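Local coordinates for protein similar to N-acetyltransferase (Staphylococcus aureus subsp. aureus, PDB 4MBU) that probably transfers an acetyl group from acetyl-coenzyme A to an amine substrate, as in other Gcn5-related N-acetyltransferases, at residues Q80-H85 with Y115-A120; F138-T143 with D156-E161; P54-E59 with Q104-E109. All coordinates share one frame; numbering follows the deposited sequence.

Contact 1: Q80-H85 with Y115-A120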
loop_
_atom_site.group_PDB
_atom_site.type_symbol
_atom_site.label_atom_id
_atom_site.label_comp_id
_atom_site.label_asym_id
_atom_site.label_seq_id
_atom_site.Cartn_x
_atom_site.Cartn_y
_atom_site.Cartn_z
ATOM N N GLN A 80 16.307 -3.435 20.167
ATOM C CA GLN A 80 17.394 -2.457 20.285
ATOM C C GLN A 80 18.030 -2.060 18.954
ATOM O O GLN A 80 18.557 -0.962 18.833
ATOM C CB GLN A 80 18.469 -2.923 21.266
ATOM C CG GLN A 80 19.237 -4.142 20.813
ATOM C CD GLN A 80 20.192 -4.641 21.883
ATOM O OE1 GLN A 80 20.263 -5.843 22.168
ATOM N NE2 GLN A 80 20.941 -3.716 22.478
ATOM N N TYR A 81 17.983 -2.928 17.953
ATOM C CA TYR A 81 18.547 -2.525 16.664
ATOM C C TYR A 81 17.535 -1.825 15.748
ATOM O O TYR A 81 17.837 -1.508 14.591
ATOM C CB TYR A 81 19.223 -3.704 15.971
ATOM C CG TYR A 81 20.305 -4.318 16.810
ATOM C CD1 TYR A 81 21.474 -3.623 17.082
ATOM C CD2 TYR A 81 20.158 -5.590 17.344
ATOM C CE1 TYR A 81 22.471 -4.184 17.861
ATOM C CE2 TYR A 81 21.147 -6.161 18.118
ATOM C CZ TYR A 81 22.301 -5.454 18.374
ATOM O OH TYR A 81 23.293 -6.019 19.146
ATOM N N THR A 82 16.346 -1.556 16.282
ATOM C CA THR A 82 15.279 -0.914 15.507
ATOM C C THR A 82 15.029 0.478 16.061
ATOM O O THR A 82 14.892 0.653 17.281
ATOM C CB THR A 82 13.967 -1.704 15.614
ATOM O OG1 THR A 82 14.180 -3.034 15.135
ATOM C CG2 THR A 82 12.857 -1.048 14.804
ATOM N N ILE A 83 14.977 1.468 15.169
ATOM C CA ILE A 83 14.624 2.831 15.557
ATOM C C ILE A 83 13.468 3.330 14.702
ATOM O O ILE A 83 13.284 2.879 13.578
ATOM C CB ILE A 83 15.829 3.799 15.390
ATOM C CG1 ILE A 83 16.603 3.439 14.128
ATOM C CG2 ILE A 83 16.758 3.741 16.616
ATOM C CD1 ILE A 83 17.644 4.466 13.730
ATOM N N GLU A 84 12.687 4.262 15.230
ATOM C CA GLU A 84 11.651 4.909 14.443
ATOM C C GLU A 84 12.004 6.374 14.334
ATOM O O GLU A 84 12.409 7.004 15.330
ATOM C CB GLU A 84 10.284 4.759 15.106
ATOM C CG GLU A 84 9.191 5.593 14.426
ATOM C CD GLU A 84 7.802 5.307 14.977
ATOM O OE1 GLU A 84 7.668 4.390 15.823
ATOM O OE2 GLU A 84 6.835 5.991 14.555
ATOM N N HIS A 85 11.861 6.925 13.133
ATOM C CA HIS A 85 12.182 8.340 12.945
ATOM C C HIS A 85 10.957 9.187 12.668
ATOM O O HIS A 85 9.890 8.677 12.316
ATOM C CB HIS A 85 13.166 8.533 11.798
ATOM C CG HIS A 85 12.577 8.244 10.458
ATOM N ND1 HIS A 85 12.387 6.963 9.990
ATOM C CD2 HIS A 85 12.131 9.073 9.484
ATOM C CE1 HIS A 85 11.850 7.015 8.783
ATOM N NE2 HIS A 85 11.689 8.282 8.454
ATOM N N TYR A 115 22.458 0.638 13.734
ATOM C CA TYR A 115 21.107 0.098 13.784
ATOM C C TYR A 115 20.870 -0.798 12.571
ATOM O O TYR A 115 21.615 -0.736 11.589
ATOM C CB TYR A 115 20.070 1.226 13.891
ATOM C CG TYR A 115 20.161 1.966 15.214
ATOM C CD1 TYR A 115 19.670 1.393 16.376
ATOM C CD2 TYR A 115 20.757 3.225 15.302
ATOM C CE1 TYR A 115 19.749 2.050 17.589
ATOM C CE2 TYR A 115 20.842 3.899 16.521
ATOM C CZ TYR A 115 20.336 3.297 17.655
ATOM O OH TYR A 115 20.400 3.933 18.872
ATOM N N ARG A 116 19.848 -1.645 12.645
ATOM C CA ARG A 116 19.552 -2.576 11.559
ATOM C C ARG A 116 18.348 -2.117 10.759
ATOM O O ARG A 116 18.316 -2.244 9.530
ATOM C CB ARG A 116 19.271 -3.978 12.117
ATOM C CG ARG A 116 18.804 -4.992 11.038
ATOM C CD ARG A 116 19.895 -5.207 9.991
ATOM N NE ARG A 116 19.442 -5.918 8.793
ATOM C CZ ARG A 116 19.448 -7.245 8.655
ATOM N NH1 ARG A 116 19.856 -8.022 9.653
ATOM N NH2 ARG A 116 19.029 -7.798 7.519
ATOM N N THR A 117 17.351 -1.589 11.468
ATOM C CA THR A 117 16.037 -1.354 10.877
ATOM C C THR A 117 15.492 0.017 11.254
ATOM O O THR A 117 15.388 0.356 12.447
ATOM C CB THR A 117 15.043 -2.455 11.311
ATOM O OG1 THR A 117 15.545 -3.730 10.878
ATOM C CG2 THR A 117 13.658 -2.215 10.709
ATOM N N LEU A 118 15.161 0.809 10.231
ATOM C CA LEU A 118 14.576 2.137 10.440
ATOM C C LEU A 118 13.099 2.116 10.039
ATOM O O LEU A 118 12.753 1.733 8.913
ATOM C CB LEU A 118 15.355 3.199 9.647
ATOM C CG LEU A 118 14.940 4.677 9.733
ATOM C CD1 LEU A 118 14.994 5.141 11.173
ATOM C CD2 LEU A 118 15.856 5.538 8.877
ATOM N N VAL A 119 12.234 2.522 10.965
ATOM C CA VAL A 119 10.782 2.456 10.780
ATOM C C VAL A 119 10.145 3.858 10.757
ATOM O O VAL A 119 10.511 4.749 11.542
ATOM C CB VAL A 119 10.092 1.611 11.887
ATOM C CG1 VAL A 119 8.589 1.520 11.629
ATOM C CG2 VAL A 119 10.690 0.202 11.976
ATOM N N ALA A 120 9.220 4.043 9.817
ATOM C CA ALA A 120 8.403 5.243 9.719
ATOM C C ALA A 120 6.953 4.861 9.936
ATOM O O ALA A 120 6.432 3.958 9.265
ATOM C CB ALA A 120 8.547 5.878 8.349
#
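Ile83 holds CG1 in the crowded position between its backbone N and carbonyl carbon (chi1 39°), which leaves CG2 anti to the carbonyl carbon, while Tyr115 sets its ring beside its own N (chi1 -67°). The two side chains cross at about a right angle, and CG2 of Ile83 sits over one ring face, 3.7 Å from the Tyr115 centroid, as a CH-pi contact. CD1 of Ile83 reaches on to Leu118 CD1 at 3.7 Å. Leu118, with CG anti to its N, crosses the His85 side chain, and its CD1 lies 3.4 Å from His85 ND1. His85 NE2 is hydrogen-bonded to His133. On the other sheet face, Thr82 and Thr117 lie side by side; their hydroxyls bond to the carbonyls of Val147 and Asn146 of the second subunit.

The strands are parallel. Ile83 N gives to Thr117 O at 3.0 Å, Val119 N to Ile83 O at 2.8 Å and His85 N to Val119 O, each almost along the C=O axis. Next to Thr82, Tyr81 O takes two donors in its carbonyl plane, Arg116 N at 2.8 Å and Thr117 N at 3.2 Å. Chemically the pairing is two-sided: the Ile83–Leu118 face packs apolar groups against helix 98-112, closing a right-handed beta-alpha-beta crossover, whereas the threonine face presents hydroxyls that tie the sheet to a neighbouring subunit.

Contact 2: F138-T143 with D156-E161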
loop_
_atom_site.group_PDB
_atom_site.type_symbol
_atom_site.label_atom_id
_atom_site.label_comp_id
_atom_site.label_asym_id
_atom_site.label_seq_id
_atom_site.Cartn_x
_atom_site.Cartn_y
_atom_site.Cartn_z
ATOM N N PHE A 138 12.447 2.622 1.324
ATOM C CA PHE A 138 11.633 2.039 2.389
ATOM C C PHE A 138 10.591 1.140 1.728
ATOM O O PHE A 138 10.094 1.476 0.650
ATOM C CB PHE A 138 10.922 3.137 3.184
ATOM C CG PHE A 138 11.795 3.824 4.195
ATOM C CD1 PHE A 138 12.848 4.641 3.792
ATOM C CD2 PHE A 138 11.541 3.687 5.558
ATOM C CE1 PHE A 138 13.638 5.286 4.732
ATOM C CE2 PHE A 138 12.327 4.332 6.500
ATOM C CZ PHE A 138 13.379 5.128 6.089
ATOM N N LYS A 139 10.284 -0.001 2.346
ATOM C CA LYS A 139 9.213 -0.889 1.873
ATOM C C LYS A 139 7.972 -0.760 2.752
ATOM O O LYS A 139 8.068 -0.752 3.987
ATOM C CB LYS A 139 9.661 -2.359 1.938
ATOM C CG LYS A 139 11.031 -2.635 1.349
ATOM C CD LYS A 139 11.045 -2.305 -0.115
ATOM C CE LYS A 139 12.304 -2.825 -0.784
ATOM N NZ LYS A 139 12.322 -2.374 -2.207
ATOM N N HIS A 140 6.799 -0.690 2.136
ATOM C CA HIS A 140 5.562 -0.696 2.914
ATOM C C HIS A 140 5.427 -2.060 3.589
ATOM O O HIS A 140 5.322 -3.097 2.916
ATOM C CB HIS A 140 4.359 -0.421 2.024
ATOM C CG HIS A 140 3.083 -0.207 2.774
ATOM N ND1 HIS A 140 1.850 -0.198 2.167
ATOM C CD2 HIS A 140 2.857 0.004 4.096
ATOM C CE1 HIS A 140 0.911 -0.001 3.071
ATOM N NE2 HIS A 140 1.485 0.128 4.247
ATOM N N ALA A 141 5.444 -2.060 4.919
ATOM C CA ALA A 141 5.462 -3.308 5.686
ATOM C C ALA A 141 4.077 -3.667 6.194
ATOM O O ALA A 141 3.832 -4.809 6.584
ATOM C CB ALA A 141 6.451 -3.213 6.851
ATOM N N GLY A 142 3.166 -2.698 6.194
ATOM C CA GLY A 142 1.799 -2.980 6.592
ATOM C C GLY A 142 0.995 -1.732 6.872
ATOM O O GLY A 142 1.534 -0.622 6.840
ATOM N N THR A 143 -0.294 -1.920 7.149
ATOM C CA THR A 143 -1.195 -0.816 7.466
ATOM C C THR A 143 -2.188 -1.205 8.561
ATOM O O THR A 143 -2.970 -2.138 8.398
ATOM C CB THR A 143 -1.999 -0.385 6.233
ATOM O OG1 THR A 143 -1.098 0.031 5.202
ATOM C CG2 THR A 143 -2.941 0.780 6.580
ATOM N N ASP A 156 -5.686 5.576 9.544
ATOM C CA ASP A 156 -4.923 4.367 9.272
ATOM C C ASP A 156 -3.444 4.703 9.333
ATOM O O ASP A 156 -3.000 5.692 8.748
ATOM C CB ASP A 156 -5.254 3.816 7.872
ATOM C CG ASP A 156 -6.739 3.477 7.695
ATOM O OD1 ASP A 156 -7.478 3.367 8.694
ATOM O OD2 ASP A 156 -7.163 3.308 6.538
ATOM N N LEU A 157 -2.675 3.877 10.032
ATOM C CA LEU A 157 -1.249 4.102 10.150
ATOM C C LEU A 157 -0.488 3.081 9.318
ATOM O O LEU A 157 -0.608 1.878 9.532
ATOM C CB LEU A 157 -0.814 4.009 11.618
ATOM C CG LEU A 157 0.668 4.305 11.868
ATOM C CD1 LEU A 157 0.945 5.780 11.611
ATOM C CD2 LEU A 157 1.083 3.919 13.287
ATOM N N ALA A 158 0.291 3.567 8.361
ATOM C CA ALA A 158 1.116 2.697 7.536
ATOM C C ALA A 158 2.539 2.631 8.089
ATOM O O ALA A 158 3.083 3.623 8.555
ATOM C CB ALA A 158 1.126 3.180 6.106
ATOM N N PHE A 159 3.135 1.449 8.057
ATOM C CA PHE A 159 4.517 1.308 8.488
ATOM C C PHE A 159 5.395 1.130 7.261
ATOM O O PHE A 159 5.115 0.286 6.406
ATOM C CB PHE A 159 4.669 0.089 9.392
ATOM C CG PHE A 159 4.240 0.321 10.810
ATOM C CD1 PHE A 159 3.440 -0.604 11.453
ATOM C CD2 PHE A 159 4.663 1.432 11.512
ATOM C CE1 PHE A 159 3.049 -0.414 12.761
ATOM C CE2 PHE A 159 4.268 1.630 12.829
ATOM C CZ PHE A 159 3.465 0.703 13.450
ATOM N N TYR A 160 6.452 1.928 7.173
ATOM C CA TYR A 160 7.446 1.764 6.122
ATOM C C TYR A 160 8.764 1.431 6.777
ATOM O O TYR A 160 9.079 1.947 7.850
ATOM C CB TYR A 160 7.550 3.023 5.252
ATOM C CG TYR A 160 6.392 3.141 4.286
ATOM C CD1 TYR A 160 6.542 2.817 2.937
ATOM C CD2 TYR A 160 5.142 3.542 4.729
ATOM C CE1 TYR A 160 5.473 2.900 2.068
ATOM C CE2 TYR A 160 4.073 3.636 3.864
ATOM C CZ TYR A 160 4.246 3.307 2.538
ATOM O OH TYR A 160 3.182 3.398 1.672
ATOM N N GLU A 161 9.525 0.532 6.166
ATOM C CA GLU A 161 10.789 0.157 6.790
ATOM C C GLU A 161 11.946 0.100 5.814
ATOM O O GLU A 161 11.792 -0.299 4.651
ATOM C CB GLU A 161 10.669 -1.147 7.598
ATOM C CG GLU A 161 10.511 -2.415 6.786
ATOM C CD GLU A 161 10.498 -3.663 7.661
ATOM O OE1 GLU A 161 9.616 -4.519 7.452
ATOM O OE2 GLU A 161 11.374 -3.798 8.545
#
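Strands 139-143 and 156-161 run antiparallel, their short axes 4.5 Å apart at closest approach and 146° between directions. Lys139 and Glu161 form a hydrogen-bonded pair: Lys139 N reaches Glu161 O at 2.8 Å, and Glu161 N returns to Lys139 O, each donor standing above the carbonyl plane. After the non-hydrogen-bonded pair His140–Tyr160 the register slips by one residue. Two residues, Ala141 and Gly142, stand opposite the single Phe159, which makes this a classic beta bulge: Ala141 N gives to Phe159 O at 2.8 Å, and Phe159 N gives to Gly142 O at 2.9 Å. At the backbone angles of Gly142 a CB would collide with the carbonyl O of Ala141, so glycine suits this conformation.

His140 extends its ring with CG anti to the backbone N (chi1 -171°), laying it over one face of Tyr160 as an offset stack, centroids 4.6 Å apart and planes nearly parallel. His140 CA lies over the same tyrosine ring, toward its rim. At the imidazole edge, CD2 is 3.2 Å from Phe159 O, and NE2 makes weak bonds to Gly142 O and Thr143 OG1, which may help to fix the ring's rotation. The other nitrogen, ND1, ligates cadmium together with ND1 of His140 of the third subunit. At the bulge, Ala141 CB touches Glu161 OE1 at 3.5 Å; that carboxylate oxygen accepts a bond from Thr145 N of the second subunit. Phe138 enters beside the pair, its CB 4.0 Å from Tyr160 CB. Together the two strands form the C-terminal beta hairpin of the GNAT sheet, here bulged and placed at subunit interfaces with a metal-binding histidine on the strand that is outermost within this chain.

Contact 3: P54-E59 with Q104-E109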
loop_
_atom_site.group_PDB
_atom_site.type_symbol
_atom_site.label_atom_id
_atom_site.label_comp_id
_atom_site.label_asym_id
_atom_site.label_seq_id
_atom_site.Cartn_x
_atom_site.Cartn_y
_atom_site.Cartn_z
ATOM N N PRO A 54 19.769 11.605 18.172
ATOM C CA PRO A 54 20.047 12.824 17.411
ATOM C C PRO A 54 18.798 13.676 17.153
ATOM O O PRO A 54 17.676 13.157 17.080
ATOM C CB PRO A 54 20.586 12.280 16.081
ATOM C CG PRO A 54 19.884 10.950 15.919
ATOM C CD PRO A 54 19.657 10.409 17.312
ATOM N N ILE A 55 19.006 14.983 17.036
ATOM C CA ILE A 55 17.986 15.899 16.555
ATOM C C ILE A 55 18.685 16.776 15.530
ATOM O O ILE A 55 19.680 17.428 15.847
ATOM C CB ILE A 55 17.438 16.802 17.676
ATOM C CG1 ILE A 55 17.037 15.971 18.894
ATOM C CG2 ILE A 55 16.239 17.610 17.165
ATOM C CD1 ILE A 55 16.764 16.795 20.143
ATOM N N PHE A 56 18.184 16.783 14.303
ATOM C CA PHE A 56 18.769 17.619 13.269
ATOM C C PHE A 56 17.765 18.683 12.877
ATOM O O PHE A 56 16.563 18.449 12.915
ATOM C CB PHE A 56 19.150 16.779 12.047
ATOM C CG PHE A 56 20.150 15.701 12.351
ATOM C CD1 PHE A 56 21.472 16.028 12.647
ATOM C CD2 PHE A 56 19.772 14.365 12.342
ATOM C CE1 PHE A 56 22.397 15.037 12.925
ATOM C CE2 PHE A 56 20.690 13.368 12.627
ATOM C CZ PHE A 56 22.006 13.705 12.915
ATOM N N VAL A 57 18.267 19.859 12.530
ATOM C CA VAL A 57 17.450 20.911 11.955
ATOM C C VAL A 57 18.011 21.301 10.594
ATOM O O VAL A 57 19.230 21.237 10.349
ATOM C CB VAL A 57 17.354 22.170 12.860
ATOM C CG1 VAL A 57 16.657 21.840 14.169
ATOM C CG2 VAL A 57 18.737 22.759 13.118
ATOM N N PHE A 58 17.094 21.670 9.711
ATOM C CA PHE A 58 17.414 22.353 8.479
ATOM C C PHE A 58 17.153 23.813 8.750
ATOM O O PHE A 58 15.998 24.220 9.086
ATOM C CB PHE A 58 16.513 21.898 7.338
ATOM C CG PHE A 58 16.793 22.593 6.047
ATOM C CD1 PHE A 58 17.614 22.009 5.099
ATOM C CD2 PHE A 58 16.238 23.836 5.779
ATOM C CE1 PHE A 58 17.879 22.650 3.907
ATOM C CE2 PHE A 58 16.499 24.487 4.589
ATOM C CZ PHE A 58 17.321 23.891 3.649
ATOM N N GLU A 59 18.232 24.578 8.584
ATOM C CA GLU A 59 18.264 26.012 8.825
ATOM C C GLU A 59 18.649 26.743 7.539
ATOM O O GLU A 59 19.592 26.348 6.845
ATOM C CB GLU A 59 19.270 26.323 9.939
ATOM C CG GLU A 59 19.482 27.803 10.224
ATOM C CD GLU A 59 20.530 28.050 11.307
ATOM O OE1 GLU A 59 21.735 27.906 11.019
ATOM O OE2 GLU A 59 20.150 28.383 12.449
ATOM N N GLN A 104 17.839 11.848 4.563
ATOM C CA GLN A 104 19.185 11.424 4.175
ATOM C C GLN A 104 20.123 11.476 5.382
ATOM O O GLN A 104 20.857 10.510 5.672
ATOM C CB GLN A 104 19.685 12.331 3.049
ATOM C CG GLN A 104 21.073 12.020 2.542
ATOM C CD GLN A 104 21.495 12.974 1.439
ATOM O OE1 GLN A 104 21.094 14.143 1.423
ATOM N NE2 GLN A 104 22.300 12.479 0.505
ATOM N N ARG A 105 20.077 12.591 6.109
ATOM C CA ARG A 105 20.942 12.746 7.279
ATOM C C ARG A 105 20.614 11.736 8.390
ATOM O O ARG A 105 21.515 11.145 9.002
ATOM C CB ARG A 105 20.873 14.192 7.790
ATOM C CG ARG A 105 21.789 14.493 8.967
ATOM C CD ARG A 105 23.266 14.391 8.584
ATOM N NE ARG A 105 24.133 14.637 9.736
ATOM C CZ ARG A 105 24.513 13.697 10.601
ATOM N NH1 ARG A 105 24.106 12.439 10.448
ATOM N NH2 ARG A 105 25.299 14.015 11.627
ATOM N N LEU A 106 19.321 11.513 8.619
ATOM C CA LEU A 106 18.868 10.493 9.571
ATOM C C LEU A 106 19.424 9.128 9.216
ATOM O O LEU A 106 19.927 8.416 10.085
ATOM C CB LEU A 106 17.336 10.402 9.608
ATOM C CG LEU A 106 16.575 11.540 10.285
ATOM C CD1 LEU A 106 15.052 11.356 10.090
ATOM C CD2 LEU A 106 16.934 11.620 11.768
ATOM N N ILE A 107 19.325 8.759 7.941
ATOM C CA ILE A 107 19.817 7.459 7.492
ATOM C C ILE A 107 21.326 7.338 7.714
ATOM O O ILE A 107 21.789 6.323 8.236
ATOM C CB ILE A 107 19.469 7.167 6.009
ATOM C CG1 ILE A 107 17.958 7.046 5.829
ATOM C CG2 ILE A 107 20.110 5.861 5.552
ATOM C CD1 ILE A 107 17.551 6.809 4.391
ATOM N N VAL A 108 22.096 8.360 7.334
ATOM C CA VAL A 108 23.544 8.270 7.573
ATOM C C VAL A 108 23.859 8.105 9.071
ATOM O O VAL A 108 24.735 7.312 9.454
ATOM C CB VAL A 108 24.389 9.428 6.921
ATOM C CG1 VAL A 108 23.956 9.695 5.472
ATOM C CG2 VAL A 108 24.335 10.704 7.744
ATOM N N GLU A 109 23.129 8.823 9.920
ATOM C CA GLU A 109 23.359 8.693 11.359
ATOM C C GLU A 109 22.982 7.296 11.865
ATOM O O GLU A 109 23.693 6.708 12.688
ATOM C CB GLU A 109 22.574 9.760 12.123
ATOM C CG GLU A 109 22.976 9.905 13.577
ATOM C CD GLU A 109 24.317 10.611 13.753
ATOM O OE1 GLU A 109 24.938 11.005 12.737
ATOM O OE2 GLU A 109 24.749 10.777 14.916
#
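Helix 98-112, the crossover helix of the GNAT fold's beta-alpha-beta unit, packs here over strand 55-59 of the same mixed sheet. The short axes are 9.8 Å apart at closest approach and their directions differ by 153°, so helix and strand run roughly antiparallel. Phe56 is the strand's main contributor: its CG, anti to the carbonyl carbon, points the ring at the helix, while Ile55 turns away toward helix 38-50.

Along the helix, Arg105 comes first. Its CG is anti to the backbone N and the chain bends at chi2 (66°), then runs out past the CE1/CZ end of the phenyl ring. CG stands over the ring centre, 3.7 Å from the Phe56 centroid and almost on its normal, a CH-pi contact. Further out, the two rim atoms CE1 and CZ lie against one face of the guanidinium, with NH2 3.3 Å from Phe56 CE1; the two planes are tilted 42° apart, so this is not a flat stack. Leu106, one residue on, points its CD2 at the ring edge, 4.0 Å from Phe56 CD2, and its side chain also touches Ala68 of the adjacent strand. Glu109, a turn after Arg105, completes the grip. Also bent at chi2, it brings its CG to the ring edge in plane and within 4.0 Å of Pro54 CG, so the proline ring and the phenyl ring share one aliphatic segment of the glutamate. The carboxylate lies steeply to the ring. Its charge is matched within the helix by Arg105, an i to i+4 salt bridge that probably steadies the guanidinium against the rim of Phe56: NH1 and NH2 both give to the single oxygen OE1, with NH1 to Glu109 OE1 at 2.8 Å and NH2 to Glu109 OE1 at 3.2 Å.

All three contacts reach one mixed sheet; contact 3 sets a helix on it. Contact 3 starts first along the chain and interlocks with contact 1, their segments alternating; contact 2 follows both. Helix 98-112 supplies contact 3 and connects the two strands of contact 1; the centres of contacts 1 and 3 lie about 14 Å apart. Contacts 1 and 2, about 13 Å apart, share neighbouring strands 117-123 and 153-163, joined by a probable hydrogen bond, Ala120 N to Tyr160 O. Contacts 2 and 3 lie about 21 Å apart. The helix thus packs on strand 55-60 and both strands of contact 1, while strands 82-89 to 139-150 carry the second-subunit interface, which does not touch contact 3.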